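Local structure of outer membrane lipoprotein carrier protein LolA (Thermus thermophilus, 2YZY) at residues Lys17-Pro22 against Val176-Thr181. The protein is of unproven function but probably carries lipoproteins across the periplasm to the outer membrane, as LolA proteins do. Sequence-based numbering, arbitrary orientation.
Sequences KNLSTP and VEFKRT
The turn leading from the C-terminal end of helix 7-18 into strand 23-30 of this LolA-like fold is tied to the end of strand 169-180 mainly by Arg180. With CG anti to its carbonyl carbon (chi1 -75°) and the chain extended from CG to NE, Arg180 carries its guanidinium across to the helix end. There NH2 donates to Asn18 O at 3.1 Å; the bond is nearly straight (172° at the hydrogen) and runs in the guanidinium plane, although NH2 sits above the carbonyl plane. The Asn18 side chain crosses Arg180 at about a right angle, the amide and guanidinium planes 63° apart. Its ND2 is 3.0 Å from Arg180 NH2, two donors that both turn to Asp154 OD1, which accepts from ND2 and forms a salt bridge with NH2; ND2 also bonds Pro155 O. Nearby, Leu19 CD2 meets Phe178 CZ tip to tip at 3.7 Å. At the other end, Thr181 N donates to Pro22 O at 3.0 Å, and Pro22 CB lies 3.2 Å from Thr181 O. This backbone bond lies just beyond the paired antiparallel strands 23-30 and 169-180, while on the latter's other flank Leu19 touches Pro157 and Phe178 touches Arg156 of strand 156-163.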
loop_
_atom_site.group_PDB
_atom_site.type_symbol
_atom_site.label_atom_id
_atom_site.label_comp_id
_atom_site.label_asym_id
_atom_site.label_seq_id
_atom_site.Cartn_x
_atom_site.Cartn_y
_atom_site.Cartn_z
ATOM N N LYS A 17 -0.510 -12.485 9.461
ATOM C CA LYS A 17 -0.240 -12.738 10.872
ATOM C C LYS A 17 0.972 -11.947 11.352
ATOM O O LYS A 17 0.987 -11.436 12.472
ATOM C CB LYS A 17 0.009 -14.231 11.116
ATOM C CG LYS A 17 -1.238 -15.083 11.342
ATOM C CD LYS A 17 -2.020 -15.366 10.066
ATOM C CE LYS A 17 -2.927 -14.213 9.678
ATOM N NZ LYS A 17 -3.747 -14.560 8.487
ATOM N N ASN A 18 1.982 -11.841 10.494
ATOM C CA ASN A 18 3.213 -11.139 10.830
ATOM C C ASN A 18 3.051 -9.624 10.932
ATOM O O ASN A 18 3.868 -8.954 11.560
ATOM C CB ASN A 18 4.298 -11.477 9.799
ATOM C CG ASN A 18 5.672 -10.997 10.218
ATOM O OD1 ASN A 18 6.121 -11.261 11.334
ATOM N ND2 ASN A 18 6.357 -10.298 9.318
ATOM N N LEU A 19 2.001 -9.088 10.314
ATOM C CA LEU A 19 1.752 -7.650 10.351
ATOM C C LEU A 19 0.475 -7.321 11.117
ATOM O O LEU A 19 -0.272 -6.416 10.738
ATOM C CB LEU A 19 1.650 -7.091 8.930
ATOM C CG LEU A 19 2.919 -7.167 8.076
ATOM C CD1 LEU A 19 2.637 -6.610 6.690
ATOM C CD2 LEU A 19 4.037 -6.386 8.753
ATOM N N SER A 20 0.233 -8.057 12.197
ATOM C CA SER A 20 -0.957 -7.851 13.017
ATOM C C SER A 20 -0.776 -6.731 14.042
ATOM O O SER A 20 -1.735 -6.318 14.693
ATOM C CB SER A 20 -1.333 -9.156 13.728
ATOM O OG SER A 20 -0.285 -9.601 14.569
ATOM N N THR A 21 0.455 -6.246 14.189
ATOM C CA THR A 21 0.751 -5.158 15.118
ATOM C C THR A 21 0.986 -3.893 14.291
ATOM O O THR A 21 1.223 -3.972 13.087
ATOM C CB THR A 21 2.002 -5.462 15.973
ATOM O OG1 THR A 21 3.102 -5.787 15.116
ATOM C CG2 THR A 21 1.729 -6.628 16.920
ATOM N N PRO A 22 0.927 -2.710 14.923
ATOM C CA PRO A 22 1.131 -1.458 14.187
ATOM C C PRO A 22 2.457 -1.339 13.443
ATOM O O PRO A 22 3.507 -1.770 13.925
ATOM C CB PRO A 22 0.989 -0.387 15.269
ATOM C CG PRO A 22 0.092 -1.032 16.275
ATOM C CD PRO A 22 0.613 -2.440 16.337
ATOM N N VAL A 176 10.247 0.927 0.329
ATOM C CA VAL A 176 11.648 1.256 0.592
ATOM C C VAL A 176 12.072 1.451 2.040
ATOM O O VAL A 176 13.262 1.415 2.345
ATOM C CB VAL A 176 12.078 2.494 -0.224
ATOM C CG1 VAL A 176 11.969 2.191 -1.716
ATOM C CG2 VAL A 176 11.205 3.682 0.128
ATOM N N GLU A 177 11.105 1.673 2.928
ATOM C CA GLU A 177 11.381 1.831 4.357
ATOM C C GLU A 177 10.225 1.176 5.087
ATOM O O GLU A 177 9.090 1.206 4.610
ATOM C CB GLU A 177 11.481 3.309 4.761
ATOM C CG GLU A 177 12.620 4.055 4.068
ATOM C CD GLU A 177 12.757 5.498 4.522
ATOM O OE1 GLU A 177 11.732 6.204 4.606
ATOM O OE2 GLU A 177 13.900 5.931 4.778
ATOM N N PHE A 178 10.519 0.576 6.234
ATOM C CA PHE A 178 9.510 -0.121 7.029
ATOM C C PHE A 178 9.922 -0.109 8.491
ATOM O O PHE A 178 11.107 -0.212 8.811
ATOM C CB PHE A 178 9.384 -1.578 6.568
ATOM C CG PHE A 178 8.461 -2.411 7.421
ATOM C CD1 PHE A 178 7.089 -2.408 7.198
ATOM C CD2 PHE A 178 8.970 -3.193 8.459
ATOM C CE1 PHE A 178 6.228 -3.173 7.993
ATOM C CE2 PHE A 178 8.122 -3.958 9.260
ATOM C CZ PHE A 178 6.748 -3.949 9.026
ATOM N N LYS A 179 8.937 -0.004 9.374
ATOM C CA LYS A 179 9.209 0.019 10.801
ATOM C C LYS A 179 7.982 -0.376 11.605
ATOM O O LYS A 179 6.877 0.091 11.331
ATOM C CB LYS A 179 9.654 1.428 11.210
ATOM C CG LYS A 179 9.623 1.710 12.703
ATOM C CD LYS A 179 9.890 3.185 12.978
ATOM C CE LYS A 179 9.746 3.512 14.456
ATOM N NZ LYS A 179 10.678 2.715 15.296
ATOM N N ARG A 180 8.168 -1.261 12.579
ATOM C CA ARG A 180 7.067 -1.637 13.448
ATOM C C ARG A 180 7.054 -0.529 14.489
ATOM O O ARG A 180 8.109 -0.041 14.898
ATOM C CB ARG A 180 7.312 -2.997 14.109
ATOM C CG ARG A 180 7.107 -4.172 13.161
ATOM C CD ARG A 180 6.944 -5.478 13.921
ATOM N NE ARG A 180 6.537 -6.570 13.041
ATOM C CZ ARG A 180 7.315 -7.111 12.108
ATOM N NH1 ARG A 180 8.550 -6.666 11.929
ATOM N NH2 ARG A 180 6.852 -8.096 11.350
ATOM N N THR A 181 5.870 -0.122 14.922
ATOM C CA THR A 181 5.792 0.968 15.877
ATOM C C THR A 181 4.488 0.909 16.657
ATOM O O THR A 181 3.832 -0.130 16.719
ATOM C CB THR A 181 5.879 2.308 15.114
ATOM O OG1 THR A 181 5.849 3.404 16.036
ATOM C CG2 THR A 181 4.714 2.428 14.133
#